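Local coordinates for protein Na Glutathione S-transferase 2 (Necator americanus, PDB 2ON5) that binds glutathione and, as a glutathione S-transferase of a human hookworm, probably catalyses its conjugation to electrophilic compounds, at residues Val32-Thr35 / Lys41-Asp44; Ile67-Ser72 / Leu87-Ala92; Pro127-Phe132 / Asp176-Ile181; Lys187-Pro192 / Lys196-Arg201. All blocks are in the same frame, centred on the assembly; numbering follows the deposited sequence.

Contact 1: residues Val32-Thr35 / Lys41-Asp44; sequences VRYT and KHKD. With GSH (glutathione), chain V; EDO (1,2-ethanediol), chain J; EDO (1,2-ethanediol), chain U.
The rings of Tyr34 and His42 lie face to face as an offset stack, centroids 4.4 Å apart and planes only 9° from parallel. The shift carries the phenol oxygen over the middle of the imidazole, with Tyr34 OH 3.4 Å from His42 ND1, while His42 CD2 lies above the rim of the phenol ring, 3.6 Å from Tyr34 CZ. Lys41 CG lies against the opposite face of the imidazole, toward the rim. Flat aromatic groups suit both places because each offers a face for the other.

Tyr34 ends the edge strand 30-34 of the thioredoxin-like N-terminal domain, bonded through its backbone to strand 4-9, and His42 belongs to the loop that leads on toward strand 53-56.

Hydrogen bonds fix the imidazole at its rim: ND1 pairs with Glu45 and NE2 with Glu38, so acids of the same loop hold the rotation of the ring and would be expected to stabilise positive charge on it.

A hydrogen bond to the ligand follows at the next residue. Lys43 runs out with CG anti to the backbone N (chi1 180°) and bends at its last torsion, which lets Lys43 NZ donate to O32 of glutathione, a carboxylate oxygen at the glycine end, over 2.7 Å. A long, flexible cation fits here, and the same NZ also bonds Gly49 O.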
# COMPACT_ATOMS: atom_id res chain seq x y z
N VAL A 32 -10.89 -0.07 -20.55
CA VAL A 32 -9.94 0.45 -21.55
C VAL A 32 -8.59 -0.24 -21.40
O VAL A 32 -8.01 -0.28 -20.28
CB VAL A 32 -9.75 1.98 -21.43
CG1 VAL A 32 -8.76 2.50 -22.48
CG2 VAL A 32 -11.10 2.69 -21.58
N ARG A 33 -8.08 -0.81 -22.50
CA ARG A 33 -6.85 -1.63 -22.43
C ARG A 33 -5.83 -1.19 -23.45
O ARG A 33 -6.11 -1.23 -24.67
CB ARG A 33 -7.15 -3.12 -22.65
CG ARG A 33 -8.08 -3.74 -21.61
CD ARG A 33 -8.30 -5.22 -21.84
NE ARG A 33 -9.18 -5.77 -20.80
CZ ARG A 33 -8.99 -6.94 -20.20
NH1 ARG A 33 -7.97 -7.73 -20.54
NH2 ARG A 33 -9.85 -7.32 -19.25
N TYR A 34 -4.65 -0.79 -22.96
CA TYR A 34 -3.55 -0.37 -23.81
C TYR A 34 -2.52 -1.45 -24.06
O TYR A 34 -2.11 -2.15 -23.13
CB TYR A 34 -2.81 0.86 -23.23
CG TYR A 34 -3.60 2.15 -23.31
CD1 TYR A 34 -3.70 3.00 -22.20
CD2 TYR A 34 -4.26 2.51 -24.49
CE1 TYR A 34 -4.43 4.19 -22.29
CE2 TYR A 34 -4.98 3.67 -24.59
CZ TYR A 34 -5.08 4.50 -23.49
OH TYR A 34 -5.81 5.65 -23.65
N THR A 35 -2.07 -1.53 -25.32
CA THR A 35 -0.78 -2.21 -25.59
C THR A 35 0.39 -1.44 -24.98
O THR A 35 0.28 -0.25 -24.65
CB THR A 35 -0.50 -2.34 -27.09
OG1 THR A 35 -0.36 -1.03 -27.65
CG2 THR A 35 -1.62 -3.13 -27.81
N LYS A 41 2.24 7.46 -24.78
CA LYS A 41 1.73 8.77 -25.16
C LYS A 41 0.58 9.22 -24.28
O LYS A 41 0.18 10.39 -24.34
CB LYS A 41 1.28 8.78 -26.61
CG LYS A 41 0.06 7.90 -26.91
CD LYS A 41 -0.19 7.83 -28.41
CE LYS A 41 -0.71 9.17 -28.93
NZ LYS A 41 -0.98 9.11 -30.39
N HIS A 42 0.02 8.29 -23.49
CA HIS A 42 -1.08 8.62 -22.56
C HIS A 42 -0.63 8.84 -21.11
O HIS A 42 -1.45 9.15 -20.26
CB HIS A 42 -2.15 7.54 -22.60
CG HIS A 42 -2.70 7.30 -23.96
ND1 HIS A 42 -3.65 8.12 -24.53
CD2 HIS A 42 -2.39 6.36 -24.90
CE1 HIS A 42 -3.93 7.68 -25.75
NE2 HIS A 42 -3.18 6.62 -25.99
N LYS A 43 0.66 8.68 -20.85
CA LYS A 43 1.22 8.80 -19.49
C LYS A 43 0.82 10.12 -18.80
O LYS A 43 0.32 10.12 -17.66
CB LYS A 43 2.74 8.66 -19.61
CG LYS A 43 3.53 8.75 -18.36
CD LYS A 43 4.98 8.24 -18.63
CE LYS A 43 5.60 7.80 -17.31
NZ LYS A 43 5.13 6.45 -16.89
N ASP A 44 1.00 11.23 -19.50
CA ASP A 44 0.75 12.55 -18.90
C ASP A 44 -0.72 12.83 -18.55
O ASP A 44 -1.04 13.82 -17.87
CB ASP A 44 1.30 13.65 -19.80
CG ASP A 44 2.82 13.72 -19.79
OD1 ASP A 44 3.48 12.91 -19.08
OD2 ASP A 44 3.35 14.57 -20.51
N1 GSH V . 1.57 1.20 -6.71
CA1 GSH V . 1.26 0.70 -8.08
C1 GSH V . -0.23 0.39 -8.19
O11 GSH V . -0.62 -0.53 -7.45
O12 GSH V . -1.05 0.97 -8.95
CB1 GSH V . 1.84 1.59 -9.18
CG1 GSH V . 1.28 1.28 -10.57
CD1 GSH V . 2.33 0.83 -11.58
OE1 GSH V . 3.62 0.36 -11.20
N2 GSH V . 1.90 0.93 -12.84
CA2 GSH V . 2.35 0.18 -14.01
C2 GSH V . 2.60 1.13 -15.16
O2 GSH V . 1.92 2.38 -15.27
CB2 GSH V . 1.29 -0.84 -14.40
SG2 GSH V . 1.62 -2.56 -13.91
N3 GSH V . 3.51 0.77 -16.06
CA3 GSH V . 3.92 1.66 -17.12
C3 GSH V . 4.68 2.90 -16.69
O31 GSH V . 5.09 3.03 -15.51
O32 GSH V . 4.92 3.82 -17.51
C1 EDO J . 0.23 -5.87 -23.44
O1 EDO J . -0.21 -4.61 -22.90
C2 EDO J . 0.31 -5.74 -24.95
O2 EDO J . 1.51 -5.05 -25.34
C1 EDO U . -4.04 14.54 -14.52
O1 EDO U . -4.07 13.31 -13.79
C2 EDO U . -2.76 14.59 -15.34
O2 EDO U . -3.11 14.87 -16.71

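Contact 2: residues Ile67-Ser72 / Leu87-Ala92; sequences IARYLS and LVDSVA
Arg69 leaves its helix with CG opposite the backbone N (chi1 -177°), runs straight through the next bond and then bends at chi3 (-54°), which turns the guanidinium toward helix 82-101. On that helix the carboxylate of Asp89 stands anti to the carbonyl carbon (chi1 -68°); the bond from its CA does not aim at Arg69, but the end of the side chain swings nearer. Arg69 NE and Asp89 OD1 thus meet at 3.0 Å in a salt bridge with a nearly straight hydrogen bond, 170° at the proton. The oxygen lies at the guanidinium edge, in its plane, yet the N-H comes from above the carboxylate plane, and the two flat groups stand almost perpendicular. The pairing is therefore single rather than the two-pronged, coplanar kind: Arg69 NH2 remains 3.7 Å from Asp89 OD1.

An arginine suits this buried place because its several N-H groups can serve more than one acid. Arg69 NH1 forms a salt bridge with Asp89 of the second subunit, and Asp89 in turn meets Arg69 of that subunit; the reciprocal pairs make a charged network across the dimer interface, in which the acids probably offset the closeness of the two arginines. Tyr155 OH bonds Asp89 OD1 directly, so the same oxygen takes both the arginine and the phenol.

Within this fold, helix 64-75 of the thioredoxin-like domain faces helix 82-101 of the all-helical domain. Tyr155, at the start of helix 155-168, packs against both of them, while Ile67 and Leu71 turn to helix 16-25 and Val91 to helix 117-143.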
# COMPACT_ATOMS: atom_id res chain seq x y z
N ILE A 67 -7.92 2.26 -5.58
CA ILE A 67 -9.09 1.98 -6.41
C ILE A 67 -9.85 0.76 -5.89
O ILE A 67 -11.08 0.80 -5.79
CB ILE A 67 -8.67 1.73 -7.89
CG1 ILE A 67 -8.10 3.02 -8.48
CG2 ILE A 67 -9.93 1.25 -8.71
CD1 ILE A 67 -7.21 2.79 -9.77
N ALA A 68 -9.14 -0.34 -5.60
CA ALA A 68 -9.81 -1.54 -5.12
C ALA A 68 -10.60 -1.27 -3.84
O ALA A 68 -11.75 -1.71 -3.71
CB ALA A 68 -8.80 -2.70 -4.88
N ARG A 69 -9.99 -0.55 -2.91
CA ARG A 69 -10.62 -0.29 -1.59
C ARG A 69 -11.85 0.62 -1.76
O ARG A 69 -12.90 0.37 -1.18
CB ARG A 69 -9.65 0.39 -0.62
CG ARG A 69 -10.21 0.64 0.82
CD ARG A 69 -9.14 1.24 1.77
NE ARG A 69 -7.97 0.38 1.76
CZ ARG A 69 -6.83 0.62 1.10
NH1 ARG A 69 -6.64 1.75 0.44
NH2 ARG A 69 -5.88 -0.30 1.11
N TYR A 70 -11.69 1.67 -2.55
CA TYR A 70 -12.79 2.61 -2.84
C TYR A 70 -14.07 1.90 -3.36
O TYR A 70 -15.18 2.09 -2.84
CB TYR A 70 -12.33 3.67 -3.84
CG TYR A 70 -13.47 4.60 -4.27
CD1 TYR A 70 -14.03 5.49 -3.34
CD2 TYR A 70 -14.00 4.55 -5.56
CE1 TYR A 70 -15.08 6.32 -3.68
CE2 TYR A 70 -15.07 5.40 -5.94
CZ TYR A 70 -15.61 6.26 -4.99
OH TYR A 70 -16.66 7.10 -5.31
N LEU A 71 -13.90 1.09 -4.41
CA LEU A 71 -15.01 0.27 -4.94
C LEU A 71 -15.48 -0.82 -3.98
O LEU A 71 -16.69 -1.09 -3.88
CB LEU A 71 -14.65 -0.33 -6.31
CG LEU A 71 -14.24 0.67 -7.38
CD1 LEU A 71 -13.53 -0.01 -8.53
CD2 LEU A 71 -15.41 1.59 -7.84
N SER A 72 -14.55 -1.43 -3.24
CA SER A 72 -14.95 -2.46 -2.29
C SER A 72 -15.79 -1.85 -1.16
O SER A 72 -16.77 -2.44 -0.74
CB SER A 72 -13.74 -3.17 -1.72
OG SER A 72 -13.14 -3.93 -2.74
N LEU A 87 -8.11 -5.07 9.00
CA LEU A 87 -7.47 -6.39 8.86
C LEU A 87 -7.35 -6.76 7.38
O LEU A 87 -6.30 -7.23 6.92
CB LEU A 87 -8.23 -7.46 9.64
CG LEU A 87 -8.00 -7.35 11.16
CD1 LEU A 87 -8.95 -8.32 11.89
CD2 LEU A 87 -6.51 -7.65 11.48
N VAL A 88 -8.40 -6.47 6.63
CA VAL A 88 -8.36 -6.67 5.15
C VAL A 88 -7.22 -5.86 4.50
O VAL A 88 -6.43 -6.41 3.70
CB VAL A 88 -9.73 -6.35 4.50
CG1 VAL A 88 -9.63 -6.37 2.91
CG2 VAL A 88 -10.78 -7.35 4.99
N ASP A 89 -7.14 -4.57 4.84
CA ASP A 89 -6.04 -3.70 4.42
C ASP A 89 -4.66 -4.28 4.74
O ASP A 89 -3.76 -4.25 3.89
CB ASP A 89 -6.14 -2.30 5.05
CG ASP A 89 -7.33 -1.50 4.54
OD1 ASP A 89 -8.04 -2.00 3.64
OD2 ASP A 89 -7.49 -0.34 5.00
N SER A 90 -4.48 -4.77 5.96
CA SER A 90 -3.15 -5.32 6.37
C SER A 90 -2.73 -6.54 5.53
O SER A 90 -1.55 -6.66 5.15
CB SER A 90 -3.15 -5.65 7.88
OG SER A 90 -3.86 -6.83 8.17
N VAL A 91 -3.70 -7.42 5.22
CA VAL A 91 -3.46 -8.55 4.32
C VAL A 91 -3.11 -8.08 2.91
O VAL A 91 -2.16 -8.61 2.28
CB VAL A 91 -4.67 -9.57 4.29
CG1 VAL A 91 -4.44 -10.69 3.23
CG2 VAL A 91 -4.85 -10.22 5.67
N ALA A 92 -3.87 -7.08 2.41
CA ALA A 92 -3.61 -6.55 1.08
C ALA A 92 -2.23 -5.93 1.02
O ALA A 92 -1.54 -6.05 0.01
CB ALA A 92 -4.70 -5.51 0.68

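Contact 3: residues Pro127-Phe132 / Asp176-Ile181; sequences PAREKF and DGFPEI. With EDO (1,2-ethanediol), chain I.
Helix 117-143 passes the loop that leads into helix 179-189, nearest at Glu130 and Gly177, whose CA atoms are 8.5 Å apart; the positive phi of Gly177 (86°), easily adopted by a residue without a side chain, turns the chain just before Phe178. Phe178, its CB directed at the helix, makes the largest single share of the contact. Its ring lies beside the bent side chain of Arg129, with Phe178 CD1 3.8 Å from Arg129 NE. The guanidinium shows a face to this rim of the ring, but the planes are 57° apart, so the two are inclined rather than stacked. Glu130 approaches the ring at its edge, OE1 3.6 Å from Phe178 CE1 and near the ring plane, where the weakly positive aromatic hydrogens suit a carboxylate oxygen. The backbone oxygen Glu130 O approaches Phe178 CZ as well, at 3.6 Å.

Arg129 takes the tight position between its backbone N and carbonyl carbon (chi1 74°) and bends again at chi2, and the chain leads out from the helix to set its head beside the loop. There Arg129 NH2 lies 3.1 Å from Asp176 O, and NE bonds Ile174 O. Arg129 NH2 donates to O2 of a 1,2-ethanediol at 2.7 Å, a molecule probably left from crystallisation. A water gives a 2.8 Å bond to Asp176 O and a weak one to Glu130 OE1.

Phe178 further meets Phe133 edge to face. As the N-cap residue of helix 179-189, it ties the start of that helix to the long helix 117-143 in the all-helical C-terminal domain of the glutathione S-transferase fold.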
# COMPACT_ATOMS: atom_id res chain seq x y z
N PRO A 127 10.72 -19.18 -3.03
CA PRO A 127 11.09 -18.79 -1.66
C PRO A 127 10.25 -17.65 -1.10
O PRO A 127 9.97 -17.63 0.10
CB PRO A 127 12.54 -18.35 -1.81
CG PRO A 127 13.01 -18.96 -3.08
CD PRO A 127 11.84 -18.92 -3.97
N ALA A 128 9.86 -16.70 -1.96
CA ALA A 128 9.01 -15.58 -1.55
C ALA A 128 7.62 -16.05 -1.16
O ALA A 128 7.03 -15.55 -0.18
CB ALA A 128 8.93 -14.51 -2.66
N ARG A 129 7.10 -17.03 -1.89
CA ARG A 129 5.75 -17.50 -1.62
C ARG A 129 5.73 -18.42 -0.39
O ARG A 129 4.72 -18.54 0.29
CB ARG A 129 5.07 -18.13 -2.86
CG ARG A 129 5.58 -19.53 -3.26
CD ARG A 129 5.00 -20.61 -2.35
NE ARG A 129 5.08 -21.99 -2.86
CZ ARG A 129 6.15 -22.76 -2.73
NH1 ARG A 129 7.27 -22.27 -2.20
NH2 ARG A 129 6.12 -24.03 -3.17
N GLU A 130 6.86 -19.08 -0.11
CA GLU A 130 6.96 -19.89 1.12
C GLU A 130 6.68 -19.04 2.38
O GLU A 130 5.93 -19.48 3.29
CB GLU A 130 8.35 -20.57 1.23
CG GLU A 130 8.62 -21.26 2.56
CD GLU A 130 7.94 -22.61 2.70
OE1 GLU A 130 7.69 -23.26 1.66
OE2 GLU A 130 7.65 -23.04 3.85
N LYS A 131 7.28 -17.85 2.42
CA LYS A 131 7.06 -16.90 3.53
C LYS A 131 5.64 -16.36 3.45
O LYS A 131 4.92 -16.39 4.44
CB LYS A 131 8.02 -15.70 3.45
CG LYS A 131 9.50 -16.02 3.78
CD LYS A 131 10.42 -14.80 3.53
CE LYS A 131 10.54 -14.48 2.03
NZ LYS A 131 11.28 -13.19 1.78
N PHE A 132 5.26 -15.88 2.26
CA PHE A 132 3.97 -15.20 2.11
C PHE A 132 2.77 -16.11 2.39
O PHE A 132 1.91 -15.77 3.22
CB PHE A 132 3.87 -14.52 0.75
CG PHE A 132 2.54 -13.87 0.49
CD1 PHE A 132 1.82 -14.18 -0.64
CD2 PHE A 132 2.00 -12.95 1.39
CE1 PHE A 132 0.57 -13.61 -0.88
CE2 PHE A 132 0.77 -12.34 1.16
CZ PHE A 132 0.05 -12.68 0.02
N ASP A 176 2.51 -26.33 -4.15
CA ASP A 176 3.19 -27.38 -3.39
C ASP A 176 3.45 -26.92 -1.97
O ASP A 176 4.05 -25.85 -1.73
CB ASP A 176 4.55 -27.73 -4.02
CG ASP A 176 4.43 -28.53 -5.31
OD1 ASP A 176 3.31 -28.78 -5.81
OD2 ASP A 176 5.51 -28.91 -5.82
N GLY A 177 2.99 -27.73 -1.02
CA GLY A 177 3.14 -27.45 0.42
C GLY A 177 2.04 -26.56 0.99
O GLY A 177 2.02 -26.26 2.19
N PHE A 178 1.13 -26.12 0.11
CA PHE A 178 0.15 -25.08 0.48
C PHE A 178 -1.22 -25.38 -0.10
O PHE A 178 -1.78 -24.56 -0.84
CB PHE A 178 0.62 -23.68 0.04
CG PHE A 178 1.84 -23.21 0.77
CD1 PHE A 178 3.09 -23.28 0.17
CD2 PHE A 178 1.74 -22.75 2.07
CE1 PHE A 178 4.24 -22.86 0.86
CE2 PHE A 178 2.89 -22.32 2.78
CZ PHE A 178 4.14 -22.36 2.15
N PRO A 179 -1.80 -26.54 0.29
CA PRO A 179 -3.11 -26.97 -0.26
C PRO A 179 -4.25 -26.02 0.13
O PRO A 179 -5.23 -25.91 -0.62
CB PRO A 179 -3.29 -28.37 0.34
CG PRO A 179 -2.45 -28.36 1.63
CD PRO A 179 -1.27 -27.50 1.28
N GLU A 180 -4.11 -25.35 1.28
CA GLU A 180 -5.04 -24.30 1.76
C GLU A 180 -5.16 -23.12 0.80
O GLU A 180 -6.22 -22.49 0.67
CB GLU A 180 -4.56 -23.73 3.11
CG GLU A 180 -4.49 -24.76 4.24
CD GLU A 180 -3.11 -25.38 4.38
OE1 GLU A 180 -2.26 -25.16 3.48
OE2 GLU A 180 -2.90 -26.09 5.39
N ILE A 181 -4.03 -22.78 0.18
CA ILE A 181 -3.98 -21.64 -0.74
C ILE A 181 -4.63 -22.03 -2.06
O ILE A 181 -5.37 -21.24 -2.63
CB ILE A 181 -2.51 -21.09 -0.92
CG1 ILE A 181 -1.85 -20.85 0.45
CG2 ILE A 181 -2.51 -19.83 -1.79
CD1 ILE A 181 -2.56 -19.77 1.31
C1 EDO I . 9.61 -24.36 -1.84
O1 EDO I . 9.00 -23.90 -0.61
C2 EDO I . 9.15 -25.78 -2.19
O2 EDO I . 8.21 -25.80 -3.28
O HOH W 1 6.25 -25.81 0.08

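Contact 4: residues Lys187-Pro192 / Lys196-Arg201; sequences KVRSIP and KWIETR
One face of the Arg189 guanidinium is covered by the end of Ile198, whose CD1 is 3.5 Å from Arg189 NH1. At the edge of the same group, in its plane, lie Arg201 NH1 and a water. The Arg201 guanidinium has Ile198 CG1 over its centre, and the two cationic planes are 41° apart. Ile198 thus lies against both arginines: its branched, apolar side chain gives both guanidinium groups a surface to lie on, while their charged ends reach past it.

Arg189 NH1 and Arg201 NH1 approach to 3.5 Å, a pairing of like charges. The water accepts from Arg189 NH2 at 2.9 Å and, weakly, from Arg201 NH1, so it bridges the pair. Salt bridges from Arg201 NH2 to Glu162 and Glu16 probably relieve the repulsion further. Arg189 arrives by a bend at chi3 (52°), which turns its head back over Ile198.

The backbones join where Lys196 N donates to Pro192 O, 3.0 Å away. This is a first-turn bond of helix 192-200: Ile191 is the N-cap, and proline suits the next position because it needs no backbone N-H there. A short turn around Ser190 and Ile191 thus links two consecutive helices, the last two of the glutathione S-transferase C-terminal domain.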
# COMPACT_ATOMS: atom_id res chain seq x y z
N LYS A 187 -12.20 -21.83 -4.13
CA LYS A 187 -13.40 -21.29 -3.45
C LYS A 187 -13.82 -19.92 -4.01
O LYS A 187 -14.97 -19.74 -4.45
CB LYS A 187 -13.19 -21.24 -1.93
CG LYS A 187 -14.42 -20.71 -1.14
CD LYS A 187 -14.13 -20.65 0.36
CE LYS A 187 -15.38 -20.28 1.15
NZ LYS A 187 -16.27 -21.44 1.19
N VAL A 188 -12.88 -18.98 -4.02
CA VAL A 188 -13.11 -17.61 -4.53
C VAL A 188 -13.59 -17.61 -5.97
O VAL A 188 -14.61 -17.00 -6.29
CB VAL A 188 -11.83 -16.73 -4.34
CG1 VAL A 188 -11.96 -15.32 -5.02
CG2 VAL A 188 -11.51 -16.59 -2.81
N ARG A 189 -12.88 -18.34 -6.83
CA ARG A 189 -13.15 -18.34 -8.27
C ARG A 189 -14.44 -19.05 -8.69
O ARG A 189 -14.89 -18.89 -9.83
CB ARG A 189 -11.93 -18.86 -9.04
CG ARG A 189 -10.77 -17.85 -9.01
CD ARG A 189 -9.39 -18.48 -9.28
NE ARG A 189 -9.36 -19.30 -10.50
CZ ARG A 189 -9.17 -18.85 -11.74
NH1 ARG A 189 -9.02 -17.54 -11.99
NH2 ARG A 189 -9.16 -19.72 -12.76
N SER A 190 -15.04 -19.79 -7.76
CA SER A 190 -16.31 -20.49 -8.01
C SER A 190 -17.53 -19.64 -7.63
O SER A 190 -18.67 -20.05 -7.88
CB SER A 190 -16.35 -21.84 -7.29
OG SER A 190 -16.29 -21.64 -5.88
N ILE A 191 -17.31 -18.48 -7.00
CA ILE A 191 -18.43 -17.56 -6.74
C ILE A 191 -19.05 -17.26 -8.11
O ILE A 191 -18.34 -16.87 -9.02
CB ILE A 191 -17.96 -16.26 -6.05
CG1 ILE A 191 -17.38 -16.57 -4.65
CG2 ILE A 191 -19.11 -15.22 -6.06
CD1 ILE A 191 -16.60 -15.41 -3.99
N PRO A 192 -20.38 -17.48 -8.27
CA PRO A 192 -20.98 -17.43 -9.62
C PRO A 192 -20.64 -16.23 -10.50
O PRO A 192 -20.22 -16.45 -11.63
CB PRO A 192 -22.47 -17.53 -9.32
CG PRO A 192 -22.51 -18.40 -8.11
CD PRO A 192 -21.39 -17.85 -7.26
N LYS A 196 -18.34 -16.59 -13.93
CA LYS A 196 -18.80 -16.11 -15.24
C LYS A 196 -17.79 -15.14 -15.86
O LYS A 196 -17.46 -15.27 -17.05
CB LYS A 196 -20.18 -15.46 -15.14
CG LYS A 196 -20.74 -14.96 -16.48
CD LYS A 196 -22.20 -14.59 -16.31
CE LYS A 196 -22.72 -13.75 -17.49
NZ LYS A 196 -24.05 -13.22 -17.10
N TRP A 197 -17.29 -14.19 -15.08
CA TRP A 197 -16.26 -13.24 -15.57
C TRP A 197 -14.99 -13.97 -16.04
O TRP A 197 -14.42 -13.64 -17.08
CB TRP A 197 -15.88 -12.17 -14.51
CG TRP A 197 -14.62 -11.37 -14.90
CD1 TRP A 197 -13.41 -11.40 -14.28
CD2 TRP A 197 -14.48 -10.46 -16.02
NE1 TRP A 197 -12.51 -10.55 -14.93
CE2 TRP A 197 -13.15 -9.98 -16.00
CE3 TRP A 197 -15.34 -10.03 -17.04
CZ2 TRP A 197 -12.66 -9.06 -16.96
CZ3 TRP A 197 -14.86 -9.11 -17.99
CH2 TRP A 197 -13.53 -8.64 -17.95
N ILE A 198 -14.55 -14.95 -15.26
CA ILE A 198 -13.36 -15.74 -15.60
C ILE A 198 -13.55 -16.52 -16.92
O ILE A 198 -12.61 -16.66 -17.72
CB ILE A 198 -12.95 -16.65 -14.43
CG1 ILE A 198 -12.49 -15.78 -13.26
CG2 ILE A 198 -11.86 -17.66 -14.85
CD1 ILE A 198 -12.36 -16.52 -11.98
N GLU A 199 -14.78 -16.98 -17.15
CA GLU A 199 -15.12 -17.69 -18.40
C GLU A 199 -15.09 -16.81 -19.65
O GLU A 199 -14.91 -17.32 -20.76
CB GLU A 199 -16.51 -18.32 -18.29
CG GLU A 199 -16.52 -19.48 -17.35
CD GLU A 199 -17.89 -19.98 -16.99
OE1 GLU A 199 -17.99 -21.13 -16.47
OE2 GLU A 199 -18.88 -19.23 -17.20
N THR A 200 -15.32 -15.51 -19.48
CA THR A 200 -15.49 -14.60 -20.62
C THR A 200 -14.41 -13.53 -20.79
O THR A 200 -14.34 -12.87 -21.85
CB THR A 200 -16.88 -13.92 -20.57
OG1 THR A 200 -16.98 -13.12 -19.40
CG2 THR A 200 -18.00 -14.96 -20.53
N ARG A 201 -13.56 -13.33 -19.77
CA ARG A 201 -12.52 -12.30 -19.84
C ARG A 201 -11.47 -12.62 -20.92
O ARG A 201 -11.27 -13.78 -21.26
CB ARG A 201 -11.85 -12.13 -18.46
CG ARG A 201 -10.95 -13.26 -18.07
CD ARG A 201 -10.30 -13.04 -16.69
NE ARG A 201 -9.62 -14.28 -16.28
CZ ARG A 201 -8.96 -14.43 -15.15
NH1 ARG A 201 -8.41 -15.59 -14.87
NH2 ARG A 201 -8.86 -13.42 -14.28
O HOH W 2 -8.60 -18.56 -15.33

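Contact 1 belongs to the thioredoxin-like domain and touches the ligand directly through Lys43, whereas the side chain of Arg69 in contact 2 stays about 10 Å from a bound glutathione. Contact 2 joins the N-terminal domain to the helical one and reaches into the second subunit, which also supplies Asp97 to the glutathione site. Contacts 3 and 4 take the start and end of helix 179-189, their centres 23 Å apart. Contact 3 lies far from contact 1, about 35 Å between centres and on opposite sides of the chain centre. Contact 4 comes much closer to contact 1, with nearest atoms about 4 Å apart though not touching.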